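Local coordinates for protein PncC family amidohydrolase (Enterobacter asburiae, PDB 6L19) that probably hydrolyses the amide group of nicotinamide mononucleotide, as PncC-family amidohydrolases do, and belongs to the competence- or damage-inducible (CinA-type) proteins, at residues 15-20 against 46-51; 28-33 against 102-107; 126-131 against 152-157. The protein carries 3 engineered substitutions. All coordinates share one frame; numbering follows the deposited sequence.

Overall arrangement
Interactions 2 and 3 lie in the core and share one mixed sheet; interaction 1 sits toward the outside, partly buried with K17 and E49 exposed, its centre about 16 Å from that of the chain, where helix 12-25 meets a loop. In interaction 2, parallel strands 30-35 and 104-110 are joined by backbone hydrogen bonds; in interaction 3 the next strand, 125-132, meets helix 147-165 through aromatic rings. The two are linked directly, S105 N lying 2.9 Å from N131 O in a probable hydrogen bond. Interaction 1 instead relies on a carboxylate, a water and a long salt bridge. Helix 12-25 runs on to strand 30-35, and L15 touches H156, tying the outlying contact to both others.

Interaction 1 of 3, residues 15-20 against 46-51; sequences LTKKLA and CAEENT
The carboxylate of E48 is laid against the side of the helix carrying T16, K17 and A20, with each oxygen meeting a different residue. OE1 comes to 3.3 Å from K17 CA, while OE2 lies 3.5 Å from A20 CB, one helical turn further on. CG of E48 is anti to its backbone N (chi1 161°) and the chain then bends at chi2, which sets the acid alongside the helix with CG and CD also packed on the A20 methyl. T16 runs past E48 in the opposite direction; its OG1 is hydrogen-bonded to G13 O, in its own helix, and stays 4.0 Å from E48 OE1. The K17 chain crosses E48 obliquely and, bent at three successive torsions, brings NZ to 3.7 Å from E49 OE2, a long salt bridge on the exposed side. One water donates to both K17 O (2.8 Å) and E48 OE2 (3.1 Å), bridging helix and loop. The E48-T51 type I turn carries both acids, and F54 touches A20 and E48. Oxygens and CG of buried E48 thus meet K17 CA and the A20 methyl by van der Waals contact, with one shared water; the distant K17 ammonium probably adds only modest attraction.

Interaction 2 of 3, residues 28-33 against 102-107; sequences LRLTTA and ADISIA
R29 and D103 grip each other where the two strands begin. D103 OD2 takes the R29 backbone N-H on its anti lone pair (2.8 Å), and R29 O answers by accepting from both D103 N and I104 N, so three bonds fasten this end. Beyond it the pairing is regular: T31 N to I104 O, I106 N to T31 O and A33 N to I106 O at 2.9, 3.1 and 2.9 Å, with CA-H...O contacts between them. On one face L30 CD1 packs at 3.7 Å from I104 CG2 and also reaches I106; on the other, T31 CG2 touches A102 CB and S105 CB. That methyl lies between the backbone N and carbonyl carbon, while OG1, anti to N (chi1 -176°), bonds to V57 O. The solvent side is looser. D103 OD2 sits over one face of the exposed R29 guanidinium, 3.6 Å above its centre, the two groups' planes 48° apart. NH2 to OD1 is a long salt bridge of charges alone, and each has another partner: NH2 bonds to Q101 O and OD1 pairs with R133. Helices 12-25 and 147-165 cover the L30-I104-I106 face, and helix 86-100 the T31-S105-A107 face. Neighbouring parallel strands with helices on both faces are typical of a three-layer alpha/beta/alpha fold, here with a mixed five-stranded sheet: parallel 55-61 flanks 30-35, while 125-132, antiparallel to 104-110, leads to 135-142.

Interaction 3 of 3, residues 126-131 against 152-157; sequences VCFAWN and EKAVHF
F157 and F128 form an edge-to-face aromatic pair, the edge of F157 toward the face of F128: CD2 stands 3.6 Å above the centre of the F128 ring, the centroids are 5.0 Å apart and the planes meet at 65°. The neighbouring atom on the same edge, F157 CE2, touches W130 CH2 at 3.7 Å, near the plane of the indole, and completes a three-ring cluster. CG of F157 is anti to its backbone N (chi1 -180°), which carries the ring from the helix over to the strand. One turn earlier, A154 meets the rim of F128, its CB 3.8 Å from CZ and its O 3.4 Å from CE2, near the ring plane. A looser methyl contact joins A154 CB to V126 CG1. Outside this shell, the indole is fixed by a hydrogen bond from NE1 to S158 O, and I108 of strand 104-110 touches both F128 and V126. V126, F128 and W130, every second residue of the strand, all face the helix, whose segment runs 20° from the strand direction. Strand 125-132 lies between 104-110 and 135-142 in the sheet, with helix 147-165 packed on this face and helix 86-100 touching C127, A129 and N131 on the other.

Interaction 1 of 3, residues 15-20 against 46-51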
loop_
_atom_site.group_PDB
_atom_site.type_symbol
_atom_site.label_atom_id
_atom_site.label_comp_id
_atom_site.label_asym_id
_atom_site.label_seq_id
_atom_site.Cartn_x
_atom_site.Cartn_y
_atom_site.Cartn_z
ATOM N N LEU A 15 5.411 -13.906 12.070
ATOM C CA LEU A 15 6.100 -14.077 10.787
ATOM C C LEU A 15 6.900 -12.831 10.419
ATOM O O LEU A 15 8.057 -12.935 9.990
ATOM C CB LEU A 15 5.097 -14.413 9.672
ATOM C CG LEU A 15 4.398 -15.767 9.773
ATOM C CD1 LEU A 15 3.300 -15.898 8.732
ATOM C CD2 LEU A 15 5.379 -16.925 9.680
ATOM N N THR A 16 6.309 -11.640 10.589
ATOM C CA THR A 16 7.033 -10.418 10.247
ATOM C C THR A 16 8.220 -10.190 11.172
ATOM O O THR A 16 9.238 -9.640 10.745
ATOM C CB THR A 16 6.116 -9.188 10.271
ATOM O OG1 THR A 16 5.620 -8.964 11.595
ATOM C CG2 THR A 16 4.927 -9.364 9.307
ATOM N N LYS A 17 8.121 -10.597 12.435
ATOM C CA LYS A 17 9.271 -10.419 13.311
ATOM C C LYS A 17 10.407 -11.346 12.899
ATOM O O LYS A 17 11.577 -10.943 12.888
ATOM C CB LYS A 17 8.872 -10.642 14.774
ATOM C CG LYS A 17 9.994 -10.279 15.747
ATOM C CD LYS A 17 10.112 -11.254 16.908
ATOM C CE LYS A 17 10.235 -10.546 18.266
ATOM N NZ LYS A 17 11.251 -9.445 18.291
ATOM N N LYS A 18 10.085 -12.592 12.536
ATOM C CA LYS A 18 11.127 -13.490 12.053
ATOM C C LYS A 18 11.688 -13.009 10.720
ATOM O O LYS A 18 12.905 -13.065 10.486
ATOM C CB LYS A 18 10.573 -14.905 11.932
ATOM C CG LYS A 18 10.281 -15.558 13.284
ATOM C CD LYS A 18 9.612 -16.922 13.120
ATOM C CE LYS A 18 9.245 -17.513 14.487
ATOM N NZ LYS A 18 8.610 -18.859 14.367
ATOM N N LEU A 19 10.814 -12.543 9.827
ATOM C CA LEU A 19 11.273 -12.045 8.537
ATOM C C LEU A 19 12.155 -10.812 8.709
ATOM O O LEU A 19 13.189 -10.692 8.045
ATOM C CB LEU A 19 10.064 -11.750 7.651
ATOM C CG LEU A 19 10.274 -11.525 6.171
ATOM C CD1 LEU A 19 10.950 -12.745 5.559
ATOM C CD2 LEU A 19 8.906 -11.243 5.526
ATOM N N ALA A 20 11.783 -9.908 9.625
ATOM C CA ALA A 20 12.603 -8.729 9.907
ATOM C C ALA A 20 14.042 -9.117 10.248
ATOM O O ALA A 20 15.010 -8.518 9.757
ATOM C CB ALA A 20 11.978 -7.930 11.058
ATOM N N CYS A 46 4.584 -2.880 7.949
ATOM C CA CYS A 46 4.828 -1.610 8.614
ATOM C C CYS A 46 4.589 -1.693 10.121
ATOM O O CYS A 46 5.064 -0.831 10.864
ATOM C CB CYS A 46 3.934 -0.540 7.989
ATOM S SG CYS A 46 4.502 -0.001 6.355
ATOM N N ALA A 47 3.881 -2.720 10.594
ATOM C CA ALA A 47 3.665 -2.868 12.025
ATOM C C ALA A 47 4.894 -3.390 12.763
ATOM O O ALA A 47 4.942 -3.288 13.992
ATOM C CB ALA A 47 2.468 -3.789 12.286
ATOM N N GLU A 48 5.888 -3.936 12.061
ATOM C CA GLU A 48 7.066 -4.453 12.749
ATOM C C GLU A 48 7.882 -3.290 13.306
ATOM O O GLU A 48 7.953 -2.214 12.704
ATOM C CB GLU A 48 7.903 -5.335 11.807
ATOM C CG GLU A 48 9.380 -5.561 12.229
ATOM C CD GLU A 48 9.523 -6.537 13.388
ATOM O OE1 GLU A 48 8.509 -7.211 13.703
ATOM O OE2 GLU A 48 10.638 -6.626 13.982
ATOM N N GLU A 49 8.447 -3.493 14.501
ATOM C CA GLU A 49 9.148 -2.415 15.201
ATOM C C GLU A 49 10.288 -1.846 14.358
ATOM O O GLU A 49 10.514 -0.629 14.340
ATOM C CB GLU A 49 9.681 -2.928 16.541
ATOM C CG GLU A 49 10.479 -4.231 16.410
ATOM C CD GLU A 49 11.313 -4.573 17.640
ATOM O OE1 GLU A 49 11.734 -3.638 18.356
ATOM O OE2 GLU A 49 11.566 -5.780 17.869
ATOM N N ASN A 50 11.007 -2.706 13.637
ATOM C CA ASN A 50 12.169 -2.294 12.861
ATOM C C ASN A 50 11.859 -2.158 11.372
ATOM O O ASN A 50 12.770 -2.253 10.543
ATOM C CB ASN A 50 13.312 -3.279 13.092
ATOM C CG ASN A 50 13.669 -3.403 14.562
ATOM O OD1 ASN A 50 13.442 -4.447 15.183
ATOM N ND2 ASN A 50 14.207 -2.326 15.137
ATOM N N THR A 51 10.589 -1.890 11.027
ATOM C CA THR A 51 10.157 -1.914 9.631
ATOM C C THR A 51 11.021 -1.011 8.750
ATOM O O THR A 51 11.367 -1.383 7.620
ATOM C CB THR A 51 8.664 -1.540 9.533
ATOM O OG1 THR A 51 8.240 -1.563 8.157
ATOM C CG2 THR A 51 8.381 -0.153 10.140
HETATM O O HOH W 1 12.799 -8.839 14.336
#

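Interaction 2 of 3, residues 28-33 against 102-107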
loop_
_atom_site.group_PDB
_atom_site.type_symbol
_atom_site.label_atom_id
_atom_site.label_comp_id
_atom_site.label_asym_id
_atom_site.label_seq_id
_atom_site.Cartn_x
_atom_site.Cartn_y
_atom_site.Cartn_z
ATOM N N LEU A 28 18.903 -7.022 3.510
ATOM C CA LEU A 28 17.943 -7.199 2.428
ATOM C C LEU A 28 16.826 -6.169 2.514
ATOM O O LEU A 28 16.324 -5.862 3.598
ATOM C CB LEU A 28 17.353 -8.601 2.478
ATOM C CG LEU A 28 18.341 -9.647 1.988
ATOM C CD1 LEU A 28 17.887 -11.045 2.369
ATOM C CD2 LEU A 28 18.580 -9.511 0.475
ATOM N N ARG A 29 16.436 -5.631 1.365
ATOM C CA ARG A 29 15.330 -4.692 1.284
ATOM C C ARG A 29 14.151 -5.329 0.541
ATOM O O ARG A 29 14.329 -5.958 -0.507
ATOM C CB ARG A 29 15.785 -3.394 0.604
ATOM C CG ARG A 29 17.037 -2.769 1.265
ATOM C CD ARG A 29 17.523 -1.538 0.489
ATOM N NE ARG A 29 17.763 -1.869 -0.915
ATOM C CZ ARG A 29 18.941 -2.238 -1.421
ATOM N NH1 ARG A 29 20.023 -2.289 -0.644
ATOM N NH2 ARG A 29 19.040 -2.542 -2.717
ATOM N N LEU A 30 12.945 -5.146 1.093
ATOM C CA LEU A 30 11.724 -5.814 0.657
ATOM C C LEU A 30 10.733 -4.772 0.158
ATOM O O LEU A 30 10.650 -3.666 0.706
ATOM C CB LEU A 30 11.087 -6.620 1.816
ATOM C CG LEU A 30 9.697 -7.252 1.634
ATOM C CD1 LEU A 30 9.781 -8.403 0.633
ATOM C CD2 LEU A 30 9.145 -7.738 2.985
ATOM N N THR A 31 9.982 -5.134 -0.879
ATOM C CA THR A 31 8.924 -4.298 -1.418
ATOM C C THR A 31 7.776 -5.214 -1.815
ATOM O O THR A 31 7.975 -6.413 -2.031
ATOM C CB THR A 31 9.409 -3.480 -2.629
ATOM O OG1 THR A 31 8.363 -2.598 -3.059
ATOM C CG2 THR A 31 9.779 -4.419 -3.787
ATOM N N THR A 32 6.567 -4.648 -1.910
ATOM C CA THR A 32 5.370 -5.437 -2.173
ATOM C C THR A 32 4.447 -4.744 -3.168
ATOM O O THR A 32 4.330 -3.515 -3.194
ATOM C CB THR A 32 4.546 -5.697 -0.890
ATOM O OG1 THR A 32 4.173 -4.438 -0.307
ATOM C CG2 THR A 32 5.335 -6.501 0.102
ATOM N N ALA A 33 3.729 -5.560 -3.936
ATOM C CA ALA A 33 2.653 -5.083 -4.799
ATOM C C ALA A 33 1.440 -5.988 -4.613
ATOM O O ALA A 33 1.523 -7.201 -4.841
ATOM C CB ALA A 33 3.094 -5.053 -6.266
ATOM N N ALA A 102 14.639 -2.616 -4.645
ATOM C CA ALA A 102 14.654 -3.555 -3.536
ATOM C C ALA A 102 15.391 -4.834 -3.922
ATOM O O ALA A 102 15.637 -5.114 -5.098
ATOM C CB ALA A 102 13.221 -3.872 -3.090
ATOM N N ASP A 103 15.747 -5.618 -2.902
ATOM C CA ASP A 103 16.353 -6.922 -3.158
ATOM C C ASP A 103 15.306 -7.994 -3.398
ATOM O O ASP A 103 15.552 -8.950 -4.144
ATOM C CB ASP A 103 17.225 -7.338 -1.978
ATOM C CG ASP A 103 18.363 -6.358 -1.722
ATOM O OD1 ASP A 103 19.207 -6.202 -2.628
ATOM O OD2 ASP A 103 18.401 -5.731 -0.635
ATOM N N ILE A 104 14.154 -7.862 -2.751
ATOM C CA ILE A 104 13.123 -8.895 -2.715
ATOM C C ILE A 104 11.774 -8.227 -2.913
ATOM O O ILE A 104 11.516 -7.158 -2.349
ATOM C CB ILE A 104 13.161 -9.666 -1.381
ATOM C CG1 ILE A 104 14.494 -10.394 -1.230
ATOM C CG2 ILE A 104 12.001 -10.659 -1.274
ATOM C CD1 ILE A 104 14.622 -11.130 0.105
ATOM N N SER A 105 10.920 -8.841 -3.727
ATOM C CA SER A 105 9.562 -8.361 -3.910
ATOM C C SER A 105 8.575 -9.510 -3.776
ATOM O O SER A 105 8.891 -10.663 -4.075
ATOM C CB SER A 105 9.379 -7.674 -5.272
ATOM O OG SER A 105 9.590 -8.601 -6.316
ATOM N N ILE A 106 7.376 -9.174 -3.302
ATOM C CA ILE A 106 6.226 -10.066 -3.269
ATOM C C ILE A 106 5.138 -9.407 -4.092
ATOM O O ILE A 106 4.864 -8.216 -3.916
ATOM C CB ILE A 106 5.715 -10.309 -1.830
ATOM C CG1 ILE A 106 6.833 -10.796 -0.908
ATOM C CG2 ILE A 106 4.544 -11.298 -1.830
ATOM C CD1 ILE A 106 6.418 -10.786 0.594
ATOM N N ALA A 107 4.525 -10.164 -4.987
ATOM C CA ALA A 107 3.351 -9.707 -5.710
ATOM C C ALA A 107 2.213 -10.676 -5.440
ATOM O O ALA A 107 2.416 -11.896 -5.423
ATOM C CB ALA A 107 3.595 -9.619 -7.230
#

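Interaction 3 of 3, residues 126-131 against 152-157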
loop_
_atom_site.group_PDB
_atom_site.type_symbol
_atom_site.label_atom_id
_atom_site.label_comp_id
_atom_site.label_asym_id
_atom_site.label_seq_id
_atom_site.Cartn_x
_atom_site.Cartn_y
_atom_site.Cartn_z
ATOM N N VAL A 126 -5.883 -17.222 -5.585
ATOM C CA VAL A 126 -4.883 -16.165 -5.433
ATOM C C VAL A 126 -3.542 -16.662 -5.963
ATOM O O VAL A 126 -3.122 -17.782 -5.648
ATOM C CB VAL A 126 -4.755 -15.698 -3.967
ATOM C CG1 VAL A 126 -3.910 -14.431 -3.887
ATOM C CG2 VAL A 126 -6.161 -15.458 -3.339
ATOM N N CYS A 127 -2.877 -15.829 -6.769
ATOM C CA CYS A 127 -1.543 -16.100 -7.290
ATOM C C CYS A 127 -0.511 -15.226 -6.590
ATOM O O CYS A 127 -0.771 -14.064 -6.245
ATOM C CB CYS A 127 -1.462 -15.855 -8.804
ATOM S SG CYS A 127 -2.530 -16.963 -9.773
ATOM N N PHE A 128 0.670 -15.792 -6.418
ATOM C CA PHE A 128 1.761 -15.195 -5.668
ATOM C C PHE A 128 3.039 -15.285 -6.477
ATOM O O PHE A 128 3.287 -16.302 -7.127
ATOM C CB PHE A 128 1.988 -15.934 -4.340
ATOM C CG PHE A 128 0.790 -15.940 -3.418
ATOM C CD1 PHE A 128 -0.224 -16.883 -3.571
ATOM C CD2 PHE A 128 0.695 -15.015 -2.382
ATOM C CE1 PHE A 128 -1.330 -16.892 -2.709
ATOM C CE2 PHE A 128 -0.396 -15.007 -1.519
ATOM C CZ PHE A 128 -1.416 -15.952 -1.678
ATOM N N ALA A 129 3.871 -14.241 -6.403
ATOM C CA ALA A 129 5.244 -14.317 -6.876
ATOM C C ALA A 129 6.166 -13.774 -5.798
ATOM O O ALA A 129 5.850 -12.778 -5.143
ATOM C CB ALA A 129 5.464 -13.521 -8.197
ATOM N N TRP A 130 7.300 -14.439 -5.611
ATOM C CA TRP A 130 8.382 -13.954 -4.766
ATOM C C TRP A 130 9.621 -13.844 -5.639
ATOM O O TRP A 130 10.089 -14.851 -6.175
ATOM C CB TRP A 130 8.648 -14.898 -3.589
ATOM C CG TRP A 130 7.449 -15.184 -2.701
ATOM C CD1 TRP A 130 7.156 -14.596 -1.500
ATOM C CD2 TRP A 130 6.424 -16.170 -2.926
ATOM N NE1 TRP A 130 5.989 -15.135 -0.981
ATOM C CE2 TRP A 130 5.532 -16.106 -1.835
ATOM C CE3 TRP A 130 6.172 -17.090 -3.953
ATOM C CZ2 TRP A 130 4.401 -16.925 -1.742
ATOM C CZ3 TRP A 130 5.061 -17.907 -3.855
ATOM C CH2 TRP A 130 4.188 -17.823 -2.753
ATOM N N ASN A 131 10.131 -12.631 -5.805
ATOM C CA ASN A 131 11.341 -12.382 -6.577
ATOM C C ASN A 131 12.430 -12.075 -5.554
ATOM O O ASN A 131 12.378 -11.039 -4.886
ATOM C CB ASN A 131 11.132 -11.232 -7.562
ATOM C CG ASN A 131 12.370 -10.944 -8.422
ATOM O OD1 ASN A 131 13.495 -11.107 -7.977
ATOM N ND2 ASN A 131 12.149 -10.505 -9.660
ATOM N N GLU A 152 -6.852 -12.533 4.656
ATOM C CA GLU A 152 -6.029 -12.869 5.818
ATOM C C GLU A 152 -5.097 -14.037 5.507
ATOM O O GLU A 152 -3.906 -14.008 5.853
ATOM C CB GLU A 152 -6.920 -13.190 7.032
ATOM C CG GLU A 152 -6.119 -13.557 8.290
ATOM C CD GLU A 152 -6.986 -13.982 9.489
ATOM O OE1 GLU A 152 -8.177 -13.586 9.571
ATOM O OE2 GLU A 152 -6.458 -14.722 10.358
ATOM N N LYS A 153 -5.619 -15.070 4.844
ATOM C CA LYS A 153 -4.807 -16.241 4.522
ATOM C C LYS A 153 -3.747 -15.925 3.474
ATOM O O LYS A 153 -2.623 -16.454 3.536
ATOM C CB LYS A 153 -5.700 -17.376 4.015
ATOM C CG LYS A 153 -6.627 -17.991 5.073
ATOM C CD LYS A 153 -7.873 -18.568 4.368
ATOM C CE LYS A 153 -8.578 -19.596 5.223
ATOM N NZ LYS A 153 -9.670 -20.298 4.481
ATOM N N ALA A 154 -4.104 -15.101 2.481
ATOM C CA ALA A 154 -3.146 -14.693 1.453
ATOM C C ALA A 154 -1.979 -13.928 2.065
ATOM O O ALA A 154 -0.817 -14.187 1.731
ATOM C CB ALA A 154 -3.848 -13.842 0.387
ATOM N N VAL A 155 -2.267 -12.994 2.980
ATOM C CA VAL A 155 -1.194 -12.267 3.659
ATOM C C VAL A 155 -0.296 -13.238 4.422
ATOM O O VAL A 155 0.936 -13.174 4.346
ATOM C CB VAL A 155 -1.773 -11.192 4.601
ATOM C CG1 VAL A 155 -0.680 -10.644 5.520
ATOM C CG2 VAL A 155 -2.457 -10.070 3.833
ATOM N N HIS A 156 -0.904 -14.140 5.190
ATOM C CA HIS A 156 -0.122 -15.083 5.985
ATOM C C HIS A 156 0.730 -15.977 5.089
ATOM O O HIS A 156 1.908 -16.226 5.374
ATOM C CB HIS A 156 -1.082 -15.923 6.846
ATOM C CG HIS A 156 -0.408 -16.755 7.887
ATOM N ND1 HIS A 156 0.137 -17.994 7.616
ATOM C CD2 HIS A 156 -0.210 -16.538 9.210
ATOM C CE1 HIS A 156 0.657 -18.496 8.723
ATOM N NE2 HIS A 156 0.469 -17.627 9.703
ATOM N N PHE A 157 0.150 -16.456 3.987
ATOM C CA PHE A 157 0.876 -17.366 3.108
ATOM C C PHE A 157 2.040 -16.657 2.419
ATOM O O PHE A 157 3.144 -17.208 2.321
ATOM C CB PHE A 157 -0.099 -17.951 2.088
ATOM C CG PHE A 157 0.521 -18.921 1.114
ATOM C CD1 PHE A 157 0.803 -20.226 1.490
ATOM C CD2 PHE A 157 0.770 -18.541 -0.193
ATOM C CE1 PHE A 157 1.352 -21.140 0.577
ATOM C CE2 PHE A 157 1.303 -19.445 -1.111
ATOM C CZ PHE A 157 1.602 -20.745 -0.720
#